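Local coordinates for S-M checkpoint control protein rad4 (Schizosaccharomyces pombe, PDB 4BMD), which acts as a signalling adaptor essential for DNA replication and for the checkpoint coupling S and M phases, its BRCT1,2 domains binding phosphorylated crb2, at residues Leu147-Asn152 with Met157-Lys162. Numbering follows the deposited sequence. Where two conformers were deposited one is given.
Sequences LLVNTN and MKTRFK
Leu-147 and Lys-162 meet where strand 146-149 of the fourth BRCT domain packs against helix 157-168. With CG swung anti to the backbone N (chi1 175°), the leucine reaches from the strand toward the helix. Its CD2 methyl presses on the helix backbone, 3.5 Å from Lys-162 O, and also lies 4.1 Å from Lys-162 CB. Only the root of the lysine therefore takes part. Beyond CB its chain, extended from CG onward, leads away from Leu-147 and brings NZ to a hydrogen bond with NE2 of His-113 on the neighbouring strand 111-115.

One helical turn earlier, the second touch is methyl to methyl: Val-149 CG1 and Thr-159 CG2 stand 4.2 Å apart. The threonine splits its two branches between different tasks. CG2, anti to its own backbone N (OG1 at chi1 -70°), serves the valine, while OG1 hydrogen-bonds with the hydroxyls of Thr-115 and Ser-156.

Past the strand, Asn-150 turns the chain: its OD1 accepts from Asn-152 N at 3.2 Å in an Asx turn, and its ND2 donates to Gly-116 O.

Both segments belong to the beta-alpha-beta unit completed by strand 172-175. Their contact is small and van der Waals in kind, a methyl against a backbone carbonyl and CB plus one methyl-methyl touch. Packing thus holds the helix here, while hydrogen bonds from Thr-159 and Lys-162 go to strand 111-115, where Lys-162 also packs on Thr-115.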
loop_
_atom_site.group_PDB
_atom_site.type_symbol
_atom_site.label_atom_id
_atom_site.label_comp_id
_atom_site.label_asym_id
_atom_site.label_seq_id
_atom_site.Cartn_x
_atom_site.Cartn_y
_atom_site.Cartn_z
ATOM N N LEU A 147 14.558 7.580 7.081
ATOM C CA LEU A 147 14.755 7.474 5.642
ATOM C C LEU A 147 14.447 6.042 5.233
ATOM O O LEU A 147 15.233 5.133 5.502
ATOM C CB LEU A 147 16.188 7.830 5.250
ATOM C CG LEU A 147 16.500 7.630 3.763
ATOM C CD1 LEU A 147 15.694 8.601 2.906
ATOM C CD2 LEU A 147 17.989 7.766 3.482
ATOM N N LEU A 148 13.298 5.839 4.598
ATOM C CA LEU A 148 12.868 4.498 4.215
ATOM C C LEU A 148 13.400 4.119 2.836
ATOM O O LEU A 148 13.042 4.731 1.831
ATOM C CB LEU A 148 11.342 4.390 4.253
ATOM C CG LEU A 148 10.783 2.966 4.277
ATOM C CD1 LEU A 148 11.225 2.241 5.540
ATOM C CD2 LEU A 148 9.269 2.975 4.165
ATOM N N VAL A 149 14.252 3.099 2.799
ATOM C CA VAL A 149 14.953 2.721 1.577
ATOM C C VAL A 149 14.361 1.482 0.909
ATOM O O VAL A 149 14.116 0.467 1.564
ATOM C CB VAL A 149 16.444 2.466 1.866
ATOM C CG1 VAL A 149 17.188 2.122 0.583
ATOM C CG2 VAL A 149 17.062 3.680 2.539
ATOM N N ASN A 150 14.135 1.571 -0.399
ATOM C CA ASN A 150 13.664 0.430 -1.176
ATOM C C ASN A 150 14.817 -0.504 -1.517
ATOM O O ASN A 150 15.570 -0.255 -2.457
ATOM C CB ASN A 150 12.977 0.895 -2.461
ATOM C CG ASN A 150 12.368 -0.254 -3.248
ATOM O OD1 ASN A 150 12.205 -1.360 -2.731
ATOM N ND2 ASN A 150 12.023 0.006 -4.502
ATOM N N THR A 151 14.948 -1.580 -0.749
ATOM C CA THR A 151 16.048 -2.517 -0.932
ATOM C C THR A 151 15.724 -3.598 -1.961
ATOM O O THR A 151 16.521 -4.506 -2.187
ATOM C CB THR A 151 16.450 -3.182 0.396
ATOM O OG1 THR A 151 15.298 -3.783 0.999
ATOM C CG2 THR A 151 17.030 -2.148 1.349
ATOM N N ASN A 152 14.554 -3.492 -2.582
ATOM C CA ASN A 152 14.153 -4.433 -3.622
ATOM C C ASN A 152 14.644 -3.991 -4.997
ATOM O O ASN A 152 14.436 -4.677 -5.999
ATOM C CB ASN A 152 12.637 -4.627 -3.616
ATOM C CG ASN A 152 12.138 -5.230 -2.318
ATOM O OD1 ASN A 152 12.815 -6.056 -1.704
ATOM N ND2 ASN A 152 10.952 -4.814 -1.887
ATOM N N MET A 157 22.154 6.522 -7.622
ATOM C CA MET A 157 23.106 7.512 -7.131
ATOM C C MET A 157 22.430 8.451 -6.137
ATOM O O MET A 157 23.004 8.819 -5.111
ATOM C CB MET A 157 23.659 8.315 -8.310
ATOM C CG MET A 157 24.826 9.231 -7.985
ATOM S SD MET A 157 25.329 10.176 -9.440
ATOM C CE MET A 157 26.924 10.805 -8.924
ATOM N N LYS A 158 21.200 8.837 -6.460
ATOM C CA LYS A 158 20.419 9.724 -5.609
ATOM C C LYS A 158 20.116 9.060 -4.267
ATOM O O LYS A 158 20.174 9.705 -3.220
ATOM C CB LYS A 158 19.122 10.123 -6.316
ATOM C CG LYS A 158 18.258 11.091 -5.532
ATOM C CD LYS A 158 17.068 11.555 -6.356
ATOM C CE LYS A 158 17.521 12.270 -7.619
ATOM N NZ LYS A 158 16.372 12.837 -8.381
ATOM N N THR A 159 19.797 7.770 -4.307
ATOM C CA THR A 159 19.527 7.005 -3.095
ATOM C C THR A 159 20.766 6.926 -2.207
ATOM O O THR A 159 20.682 7.120 -0.994
ATOM C CB THR A 159 19.027 5.582 -3.424
ATOM O OG1 THR A 159 17.705 5.654 -3.970
ATOM C CG2 THR A 159 19.000 4.715 -2.176
ATOM N N ARG A 160 21.916 6.650 -2.818
ATOM C CA ARG A 160 23.171 6.575 -2.080
ATOM C C ARG A 160 23.511 7.909 -1.423
ATOM O O ARG A 160 24.031 7.944 -0.308
ATOM C CB ARG A 160 24.312 6.125 -2.996
ATOM C CG ARG A 160 24.112 4.746 -3.602
ATOM C CD ARG A 160 25.362 4.268 -4.324
ATOM N NE ARG A 160 25.156 2.978 -4.976
ATOM C CZ ARG A 160 25.297 1.802 -4.372
ATOM N NH1 ARG A 160 25.641 1.749 -3.093
ATOM N NH2 ARG A 160 25.090 0.680 -5.046
ATOM N N PHE A 161 23.215 9.005 -2.117
ATOM C CA PHE A 161 23.446 10.342 -1.575
ATOM C C PHE A 161 22.597 10.571 -0.333
ATOM O O PHE A 161 23.090 11.050 0.689
ATOM C CB PHE A 161 23.119 11.416 -2.613
ATOM C CG PHE A 161 24.148 11.551 -3.697
ATOM C CD1 PHE A 161 25.429 11.055 -3.522
ATOM C CD2 PHE A 161 23.834 12.181 -4.891
ATOM C CE1 PHE A 161 26.377 11.182 -4.519
ATOM C CE2 PHE A 161 24.778 12.310 -5.893
ATOM C CZ PHE A 161 26.051 11.811 -5.705
ATOM N N LYS A 162 21.316 10.230 -0.433
ATOM C CA LYS A 162 20.378 10.416 0.668
ATOM C C LYS A 162 20.782 9.601 1.889
ATOM O O LYS A 162 20.623 10.051 3.022
ATOM C CB LYS A 162 18.957 10.054 0.232
ATOM C CG LYS A 162 18.369 10.991 -0.811
ATOM C CD LYS A 162 16.952 10.587 -1.183
ATOM C CE LYS A 162 16.363 11.528 -2.222
ATOM N NZ LYS A 162 14.984 11.130 -2.620
#